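PDB 3NF4: acyl-CoA dehydrogenase, which catalyses the FAD-dependent alpha,beta-dehydrogenation of acyl-CoA thioesters, with a substrate range that the structure alone does not show. Local coordinates for the interface of chains A and B and the interface of chains A and C. Residues are numbered along the deposited sequence; one frame, centred on the assembly and turned at random. Chains: chain A/B/C, acyl-CoA dehydrogenase.

Contact 1: the interface of chains A and B. Residues chain A 298, 301-302, 305-306; chain B 302, 305-306, 309, 326, 330.
In A:Thr302 and B:Thr302 chi1 (-72° and -70°) sets OG1 beside the backbone N and CG2 anti to it. The same rotamer recurs in A:Thr306, B:Thr306 and B:Thr330. This is helix-to-helix packing between the C-terminal helical domains of two acyl-CoA dehydrogenase subunits, with helix 289-315 of chain A against 287-315 and 321-346 of chain B. The hydroxyls of A:Thr302, A:Thr306, B:Thr306 and B:Thr330 turn back onto their own helices. A:Thr302 OG1 donates to A:Ala298 O at 2.9 Å, above the carbonyl plane, and B:Thr330 OG1 does the same to B:Ile326 O at 2.7 Å. These four hydroxyls find an acceptor within their own chains. Across the contact, A:Thr302 OG1 stands 3.5 Å from B:Thr306 OG1, without a bond. The two Thr302 side chains cross at about a right angle. The small alanines probably let the helices come close. A:Ala305 CB packs on B:Asp309 CB at 3.9 Å. B:Ile326 covers the other end: CD1 meets A:Ala301 CB at 4.0 Å, and the CG2 branch lies against A:Ala298 CA. A water bridges the chains, 2.9 Å from A:Ala305 O and 3.0 Å from B:Ala305 O.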
loop_
_atom_site.group_PDB
_atom_site.type_symbol
_atom_site.label_atom_id
_atom_site.label_comp_id
_atom_site.label_asym_id
_atom_site.label_seq_id
_atom_site.Cartn_x
_atom_site.Cartn_y
_atom_site.Cartn_z
ATOM N N ALA A 298 5.493 6.941 -12.742
ATOM C CA ALA A 298 4.634 5.797 -13.045
ATOM C C ALA A 298 3.137 6.034 -12.704
ATOM O O ALA A 298 2.228 5.685 -13.493
ATOM C CB ALA A 298 5.135 4.555 -12.316
ATOM N N ALA A 301 1.620 8.546 -15.335
ATOM C CA ALA A 301 1.468 7.989 -16.678
ATOM C C ALA A 301 0.283 6.997 -16.708
ATOM O O ALA A 301 -0.544 6.993 -17.636
ATOM C CB ALA A 301 2.792 7.306 -17.155
ATOM N N THR A 302 0.231 6.155 -15.691
ATOM C CA THR A 302 -0.826 5.184 -15.507
ATOM C C THR A 302 -2.239 5.841 -15.397
ATOM O O THR A 302 -3.204 5.354 -15.985
ATOM C CB THR A 302 -0.506 4.378 -14.242
ATOM O OG1 THR A 302 0.599 3.510 -14.535
ATOM C CG2 THR A 302 -1.674 3.546 -13.810
ATOM N N ALA A 305 -3.189 7.224 -19.069
ATOM C CA ALA A 305 -3.601 6.122 -19.964
ATOM C C ALA A 305 -4.973 5.505 -19.640
ATOM O O ALA A 305 -5.732 5.138 -20.535
ATOM C CB ALA A 305 -2.527 5.021 -20.015
ATOM N N THR A 306 -5.270 5.385 -18.351
ATOM C CA THR A 306 -6.563 4.889 -17.896
ATOM C C THR A 306 -7.747 5.817 -18.288
ATOM O O THR A 306 -8.766 5.324 -18.800
ATOM C CB THR A 306 -6.536 4.558 -16.368
ATOM O OG1 THR A 306 -5.421 3.696 -16.093
ATOM C CG2 THR A 306 -7.777 3.840 -15.989
ATOM N N THR B 302 -5.984 -0.970 -15.338
ATOM C CA THR B 302 -4.839 -0.046 -15.374
ATOM C C THR B 302 -3.576 -0.633 -16.069
ATOM O O THR B 302 -2.864 0.072 -16.837
ATOM C CB THR B 302 -4.488 0.350 -13.930
ATOM O OG1 THR B 302 -5.529 1.201 -13.423
ATOM C CG2 THR B 302 -3.272 1.102 -13.903
ATOM N N ALA B 305 -4.458 -0.796 -19.967
ATOM C CA ALA B 305 -4.352 0.581 -20.462
ATOM C C ALA B 305 -2.929 1.095 -20.661
ATOM O O ALA B 305 -2.649 1.758 -21.656
ATOM C CB ALA B 305 -5.108 1.533 -19.541
ATOM N N THR B 306 -2.041 0.803 -19.717
ATOM C CA THR B 306 -0.636 1.269 -19.757
ATOM C C THR B 306 0.185 0.603 -20.872
ATOM O O THR B 306 0.909 1.295 -21.600
ATOM C CB THR B 306 0.042 1.102 -18.331
ATOM O OG1 THR B 306 -0.689 1.912 -17.378
ATOM C CG2 THR B 306 1.500 1.535 -18.311
ATOM N N ASP B 309 -0.920 2.034 -24.335
ATOM C CA ASP B 309 -0.421 3.394 -24.560
ATOM C C ASP B 309 1.040 3.434 -25.087
ATOM O O ASP B 309 1.347 4.163 -26.056
ATOM C CB ASP B 309 -0.593 4.242 -23.308
ATOM C CG ASP B 309 -0.042 5.642 -23.469
ATOM O OD1 ASP B 309 -0.862 6.586 -23.677
ATOM O OD2 ASP B 309 1.209 5.808 -23.370
ATOM N N ILE B 326 7.730 1.746 -17.520
ATOM C CA ILE B 326 6.563 1.976 -16.673
ATOM C C ILE B 326 5.528 0.835 -16.816
ATOM O O ILE B 326 4.990 0.337 -15.811
ATOM C CB ILE B 326 5.927 3.364 -16.962
ATOM C CG1 ILE B 326 6.888 4.463 -16.502
ATOM C CG2 ILE B 326 4.601 3.473 -16.283
ATOM C CD1 ILE B 326 6.501 5.875 -16.927
ATOM N N THR B 330 4.401 -1.559 -13.797
ATOM C CA THR B 330 2.976 -1.541 -13.420
ATOM C C THR B 330 2.260 -2.922 -13.506
ATOM O O THR B 330 1.510 -3.332 -12.589
ATOM C CB THR B 330 2.220 -0.555 -14.367
ATOM O OG1 THR B 330 2.793 0.746 -14.234
ATOM C CG2 THR B 330 0.751 -0.485 -14.054
HETATM O O HOH W 1 -4.582 3.742 -22.857
#

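Contact 2: the interface of chains A and C. Residues chain A 166, 207-213, 366; chain C 351-353, 358.
A short antiparallel beta bridge joins the loop 207-213 of chain A, in the middle domain of this acyl-CoA dehydrogenase, to C:Tyr351-C:Arg353 at the end of the 3-10 helix 347-351. A:Lys209 pairs with C:Thr352. C:Arg353 N donates to A:Glu208 O at 3.1 Å, and A:Met210 N donates to C:Tyr351 O at 2.9 Å. Both donors sit nearly along the C=O axis. The tyrosine is the main side chain here. Its CG is anti to the backbone N (chi1 -163°), and its ring slots between two chain A segments. A:Ile366 CB lies over the centre of one face, 3.5 Å from the centroid, in a CH-pi contact. A:Met210 CB covers the opposite face toward the rim, while A:Lys209 CB touches C:Tyr351 CE2 at 3.7 Å. C:Arg353 runs extended from CG to NE and crosses A:Glu208 at about a right angle. Its NH1 lies 3.6 Å from A:Glu208 CB, and 4.5 Å from the carboxylate oxygen OE2, too far for a salt bridge, so any attraction between the opposite charges is probably weak. A:Met210 and C:Glu358 slide past each other in opposite directions. The methyl CG2 of C:Thr352 meets A:Trp166 CH2 at the in-plane edge of the indole, 4.0 Å away.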
loop_
_atom_site.group_PDB
_atom_site.type_symbol
_atom_site.label_atom_id
_atom_site.label_comp_id
_atom_site.label_asym_id
_atom_site.label_seq_id
_atom_site.Cartn_x
_atom_site.Cartn_y
_atom_site.Cartn_z
ATOM N N TRP A 166 -23.476 22.562 -1.270
ATOM C CA TRP A 166 -22.257 22.276 -2.028
ATOM C C TRP A 166 -22.382 22.656 -3.499
ATOM O O TRP A 166 -22.061 21.862 -4.342
ATOM C CB TRP A 166 -21.850 20.798 -1.923
ATOM C CG TRP A 166 -21.810 20.214 -0.505
ATOM C CD1 TRP A 166 -22.627 19.231 0.003
ATOM C CD2 TRP A 166 -20.912 20.566 0.560
ATOM N NE1 TRP A 166 -22.308 18.975 1.309
ATOM C CE2 TRP A 166 -21.263 19.775 1.681
ATOM C CE3 TRP A 166 -19.856 21.477 0.679
ATOM C CZ2 TRP A 166 -20.588 19.860 2.907
ATOM C CZ3 TRP A 166 -19.178 21.568 1.907
ATOM C CH2 TRP A 166 -19.550 20.761 3.003
ATOM N N GLU A 207 -18.477 28.433 1.803
ATOM C CA GLU A 207 -17.769 27.512 2.712
ATOM C C GLU A 207 -16.292 27.864 2.852
ATOM O O GLU A 207 -15.632 28.198 1.863
ATOM C CB GLU A 207 -17.849 26.061 2.207
ATOM C CG GLU A 207 -19.252 25.456 2.150
ATOM C CD GLU A 207 -19.914 25.295 3.521
ATOM O OE1 GLU A 207 -19.225 24.941 4.507
ATOM O OE2 GLU A 207 -21.141 25.520 3.596
ATOM N N GLU A 208 -15.792 27.767 4.078
ATOM C CA GLU A 208 -14.366 27.898 4.396
ATOM C C GLU A 208 -13.662 26.518 4.303
ATOM O O GLU A 208 -13.774 25.702 5.218
ATOM C CB GLU A 208 -14.198 28.432 5.835
ATOM C CG GLU A 208 -14.731 29.840 6.104
ATOM C CD GLU A 208 -14.935 30.112 7.603
ATOM O OE1 GLU A 208 -15.366 29.176 8.341
ATOM O OE2 GLU A 208 -14.687 31.264 8.041
ATOM N N LYS A 209 -12.915 26.294 3.222
ATOM C CA LYS A 209 -12.350 24.975 2.910
ATOM C C LYS A 209 -10.856 24.890 3.182
ATOM O O LYS A 209 -10.213 25.906 3.384
ATOM C CB LYS A 209 -12.665 24.585 1.462
ATOM C CG LYS A 209 -14.155 24.759 1.072
ATOM C CD LYS A 209 -14.527 24.105 -0.248
ATOM C CE LYS A 209 -13.867 24.786 -1.480
ATOM N NZ LYS A 209 -14.344 26.190 -1.744
ATOM N N MET A 210 -10.323 23.665 3.222
ATOM C CA MET A 210 -8.881 23.415 3.327
ATOM C C MET A 210 -8.096 23.952 2.108
ATOM O O MET A 210 -6.921 24.310 2.254
ATOM C CB MET A 210 -8.623 21.910 3.506
ATOM C CG MET A 210 -7.172 21.493 3.657
ATOM S SD MET A 210 -6.883 19.697 3.907
ATOM C CE MET A 210 -8.262 18.993 3.035
ATOM N N GLY A 211 -8.730 23.994 0.930
ATOM C CA GLY A 211 -8.090 24.475 -0.327
ATOM C C GLY A 211 -9.116 24.669 -1.455
ATOM O O GLY A 211 -10.334 24.501 -1.235
ATOM N N LEU A 212 -8.637 25.022 -2.648
ATOM C CA LEU A 212 -9.503 25.210 -3.833
ATOM C C LEU A 212 -10.438 26.409 -3.634
ATOM O O LEU A 212 -11.656 26.306 -3.785
ATOM C CB LEU A 212 -10.306 23.932 -4.097
ATOM C CG LEU A 212 -10.617 23.390 -5.493
ATOM C CD1 LEU A 212 -9.388 22.704 -6.162
ATOM C CD2 LEU A 212 -11.840 22.399 -5.419
ATOM N N HIS A 213 -9.858 27.545 -3.270
ATOM C CA HIS A 213 -10.611 28.666 -2.684
ATOM C C HIS A 213 -11.293 29.605 -3.680
ATOM O O HIS A 213 -12.325 30.198 -3.331
ATOM C CB HIS A 213 -9.706 29.534 -1.808
ATOM C CG HIS A 213 -9.015 28.796 -0.701
ATOM N ND1 HIS A 213 -9.692 28.246 0.368
ATOM C CD2 HIS A 213 -7.701 28.579 -0.465
ATOM C CE1 HIS A 213 -8.827 27.694 1.203
ATOM N NE2 HIS A 213 -7.610 27.884 0.722
ATOM N N ILE A 366 -9.771 16.747 -1.631
ATOM C CA ILE A 366 -11.232 16.843 -1.944
ATOM C C ILE A 366 -11.599 16.034 -3.214
ATOM O O ILE A 366 -12.728 15.566 -3.383
ATOM C CB ILE A 366 -11.698 18.338 -2.083
ATOM C CG1 ILE A 366 -13.246 18.483 -2.225
ATOM C CG2 ILE A 366 -11.048 18.997 -3.294
ATOM C CD1 ILE A 366 -14.114 17.760 -1.140
ATOM N N TYR C 351 -13.623 18.391 4.771
ATOM C CA TYR C 351 -12.803 19.336 4.006
ATOM C C TYR C 351 -13.000 20.806 4.423
ATOM O O TYR C 351 -12.381 21.686 3.835
ATOM C CB TYR C 351 -13.062 19.146 2.496
ATOM C CG TYR C 351 -12.026 19.755 1.568
ATOM C CD1 TYR C 351 -10.750 19.200 1.439
ATOM C CD2 TYR C 351 -12.333 20.870 0.794
ATOM C CE1 TYR C 351 -9.794 19.761 0.568
ATOM C CE2 TYR C 351 -11.393 21.442 -0.089
ATOM C CZ TYR C 351 -10.134 20.873 -0.201
ATOM O OH TYR C 351 -9.222 21.434 -1.063
ATOM N N THR C 352 -13.822 21.062 5.449
ATOM C CA THR C 352 -14.099 22.431 5.939
ATOM C C THR C 352 -13.432 22.680 7.302
ATOM O O THR C 352 -13.044 21.734 7.973
ATOM C CB THR C 352 -15.651 22.739 6.067
ATOM O OG1 THR C 352 -16.226 21.928 7.107
ATOM C CG2 THR C 352 -16.395 22.444 4.779
ATOM N N ARG C 353 -13.323 23.940 7.721
ATOM C CA ARG C 353 -12.710 24.272 9.020
ATOM C C ARG C 353 -13.736 24.310 10.157
ATOM O O ARG C 353 -13.476 24.876 11.207
ATOM C CB ARG C 353 -11.925 25.605 8.994
ATOM C CG ARG C 353 -11.333 26.015 7.662
ATOM C CD ARG C 353 -10.557 27.340 7.753
ATOM N NE ARG C 353 -9.880 27.629 6.484
ATOM C CZ ARG C 353 -10.063 28.730 5.744
ATOM N NH1 ARG C 353 -10.891 29.700 6.154
ATOM N NH2 ARG C 353 -9.384 28.880 4.598
ATOM N N GLU C 358 -9.049 18.437 9.070
ATOM C CA GLU C 358 -8.247 19.090 8.026
ATOM C C GLU C 358 -6.922 19.666 8.617
ATOM O O GLU C 358 -5.842 19.503 8.020
ATOM C CB GLU C 358 -9.086 20.157 7.270
ATOM C CG GLU C 358 -9.468 21.430 8.078
ATOM C CD GLU C 358 -8.379 22.501 7.969
ATOM O OE1 GLU C 358 -8.289 23.402 8.833
ATOM O OE2 GLU C 358 -7.588 22.411 7.001
#

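Contact 3: the interface of chains A and C. Residues chain A 336, 365, 368-369, 373-375; chain C 292, 340, 343-344, 361.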
loop_
_atom_site.group_PDB
_atom_site.type_symbol
_atom_site.label_atom_id
_atom_site.label_comp_id
_atom_site.label_asym_id
_atom_site.label_seq_id
_atom_site.Cartn_x
_atom_site.Cartn_y
_atom_site.Cartn_z
ATOM N N MET A 336 -3.378 12.179 -4.727
ATOM C CA MET A 336 -3.098 12.249 -3.299
ATOM C C MET A 336 -1.702 11.707 -2.987
ATOM O O MET A 336 -0.959 12.311 -2.207
ATOM C CB MET A 336 -4.158 11.521 -2.465
ATOM C CG MET A 336 -4.068 11.811 -0.942
ATOM S SD MET A 336 -4.607 13.518 -0.619
ATOM C CE MET A 336 -3.033 14.256 -0.176
ATOM N N LYS A 365 -6.872 16.343 -1.784
ATOM C CA LYS A 365 -7.725 15.626 -0.820
ATOM C C LYS A 365 -9.216 15.611 -1.202
ATOM O O LYS A 365 -9.845 14.568 -1.113
ATOM C CB LYS A 365 -7.534 16.150 0.620
ATOM C CG LYS A 365 -8.346 15.418 1.673
ATOM C CD LYS A 365 -7.941 13.912 1.802
ATOM C CE LYS A 365 -9.149 13.004 1.554
ATOM N NZ LYS A 365 -8.853 11.539 1.679
ATOM N N GLN A 368 -10.614 13.039 -3.912
ATOM C CA GLN A 368 -10.980 11.699 -3.444
ATOM C C GLN A 368 -12.456 11.625 -2.950
ATOM O O GLN A 368 -13.015 10.517 -2.788
ATOM C CB GLN A 368 -10.018 11.227 -2.338
ATOM C CG GLN A 368 -8.551 11.000 -2.786
ATOM C CD GLN A 368 -7.660 10.514 -1.651
ATOM O OE1 GLN A 368 -7.412 11.240 -0.682
ATOM N NE2 GLN A 368 -7.173 9.263 -1.765
ATOM N N ILE A 369 -13.065 12.801 -2.747
ATOM C CA ILE A 369 -14.359 12.933 -2.084
ATOM C C ILE A 369 -15.524 13.312 -3.018
ATOM O O ILE A 369 -16.552 12.639 -3.003
ATOM C CB ILE A 369 -14.294 13.902 -0.855
ATOM C CG1 ILE A 369 -13.585 13.215 0.318
ATOM C CG2 ILE A 369 -15.685 14.365 -0.436
ATOM C CD1 ILE A 369 -12.873 14.149 1.286
ATOM N N THR A 373 -17.519 9.534 -3.804
ATOM C CA THR A 373 -16.334 9.240 -2.990
ATOM C C THR A 373 -15.688 7.980 -3.535
ATOM O O THR A 373 -16.346 7.162 -4.206
ATOM C CB THR A 373 -16.657 9.024 -1.450
ATOM O OG1 THR A 373 -17.375 7.796 -1.257
ATOM C CG2 THR A 373 -17.488 10.168 -0.869
ATOM N N ASN A 374 -14.410 7.813 -3.253
ATOM C CA ASN A 374 -13.737 6.565 -3.628
ATOM C C ASN A 374 -14.274 5.251 -2.989
ATOM O O ASN A 374 -14.037 4.162 -3.530
ATOM C CB ASN A 374 -12.236 6.746 -3.523
ATOM C CG ASN A 374 -11.721 7.728 -4.578
ATOM O OD1 ASN A 374 -12.498 8.212 -5.426
ATOM N ND2 ASN A 374 -10.426 8.003 -4.559
ATOM N N GLN A 375 -15.065 5.351 -1.904
ATOM C CA GLN A 375 -15.783 4.156 -1.386
ATOM C C GLN A 375 -17.027 3.808 -2.267
ATOM O O GLN A 375 -17.272 2.636 -2.572
ATOM C CB GLN A 375 -16.164 4.291 0.088
ATOM C CG GLN A 375 -14.994 4.234 1.073
ATOM C CD GLN A 375 -14.069 5.469 1.010
ATOM O OE1 GLN A 375 -14.536 6.625 0.958
ATOM N NE2 GLN A 375 -12.744 5.217 0.988
ATOM N N LEU C 292 -11.965 0.403 6.564
ATOM C CA LEU C 292 -11.115 1.608 6.602
ATOM C C LEU C 292 -10.777 2.022 8.058
ATOM O O LEU C 292 -9.586 2.158 8.405
ATOM C CB LEU C 292 -11.781 2.767 5.846
ATOM C CG LEU C 292 -10.949 4.011 5.496
ATOM C CD1 LEU C 292 -9.790 3.658 4.517
ATOM C CD2 LEU C 292 -11.788 5.211 4.904
ATOM N N THR C 340 -5.123 11.380 6.720
ATOM C CA THR C 340 -5.686 11.419 5.361
ATOM C C THR C 340 -6.983 10.628 5.298
ATOM O O THR C 340 -7.937 11.077 4.649
ATOM C CB THR C 340 -4.699 10.887 4.265
ATOM O OG1 THR C 340 -3.506 11.651 4.312
ATOM C CG2 THR C 340 -5.281 11.028 2.834
ATOM N N VAL C 343 -10.217 12.465 7.293
ATOM C CA VAL C 343 -10.939 13.387 6.376
ATOM C C VAL C 343 -11.923 12.612 5.442
ATOM O O VAL C 343 -13.104 12.974 5.307
ATOM C CB VAL C 343 -9.959 14.269 5.487
ATOM C CG1 VAL C 343 -10.746 15.199 4.502
ATOM C CG2 VAL C 343 -9.007 15.097 6.333
ATOM N N GLN C 344 -11.431 11.554 4.806
ATOM C CA GLN C 344 -12.280 10.670 3.988
ATOM C C GLN C 344 -13.559 10.168 4.738
ATOM O O GLN C 344 -14.652 10.184 4.166
ATOM C CB GLN C 344 -11.447 9.472 3.490
ATOM C CG GLN C 344 -12.024 8.699 2.314
ATOM C CD GLN C 344 -12.035 9.523 0.995
ATOM O OE1 GLN C 344 -11.270 10.467 0.821
ATOM N NE2 GLN C 344 -12.909 9.141 0.076
ATOM N N MET C 361 -4.377 16.677 9.355
ATOM C CA MET C 361 -3.708 16.242 8.119
ATOM C C MET C 361 -2.560 17.185 7.740
ATOM O O MET C 361 -1.470 16.725 7.335
ATOM C CB MET C 361 -4.727 16.095 6.971
ATOM C CG MET C 361 -4.222 15.456 5.704
ATOM S SD MET C 361 -5.458 15.317 4.355
ATOM C CE MET C 361 -4.396 14.723 3.030
#
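Polar contacts centre on the side-chain amide of C:Gln344, whose two ends are both used. Its CG is anti to the backbone N (chi1 -162°), and a bend at chi2 turns the amide toward chain A. The oxygen OE1 accepts from the side-chain nitrogen A:Lys365 NZ at 2.8 Å, in plane and on a lone pair. The nitrogen NE2 donates to A:Gln375 OE1 at 3.1 Å, again on a lone pair and nearly straight (168° at H). It also donates to the backbone A:Gln368 O at 3.2 Å, above that carbonyl's plane. Both acceptors lie close to the plane of the C:Gln344 amide, so its rotation is fixed.

A:Lys365 NZ bonds to oxygens of both chains. Besides C:Gln344 OE1 it bonds C:Thr340 O at 3.1 Å and A:Gln368 OE1 at 2.8 Å, so A:Gln368 probably helps position the amine from its own chain. The lysine chain bends at chi2 and chi3 to get there.

Apolar packing flanks the bonds. A:Lys365 CG meets C:Val343 CG1 at 3.7 Å, and A:Lys365 CD lies by C:Met361 SD. A:Met336 CE and C:Met361 CE touch tip to tip at 3.5 Å. A:Ile369 CG1 sits beside the C:Gln344 amide oxygen. This patch fastens helix 321-346 of chain C to the C-terminal segment of chain A, probably helping to hold the A-C pair together in the tetramer.

Contacts 2 and 3 belong to the same A-C interface, with C-alpha centres about 13 Å apart. Contact 1 joins chain A to another neighbour, B, its C-alpha centre about 31 Å from that of contact 2 and about 22 Å from that of contact 3. Helix 357-367 serves both A-C patches: A:Ile366 and C:Glu358 lie in contact 2, A:Lys365 and C:Met361 in contact 3. Contacts 1 and 3 share helix 321-346, through B:Ile326, B:Thr330, A:Met336, C:Thr340, C:Val343 and C:Gln344, and helix 287-315, through B:Thr302 and C:Leu292. One helical domain thus serves two interfaces, fitting the family's common dimer-of-dimers tetramer.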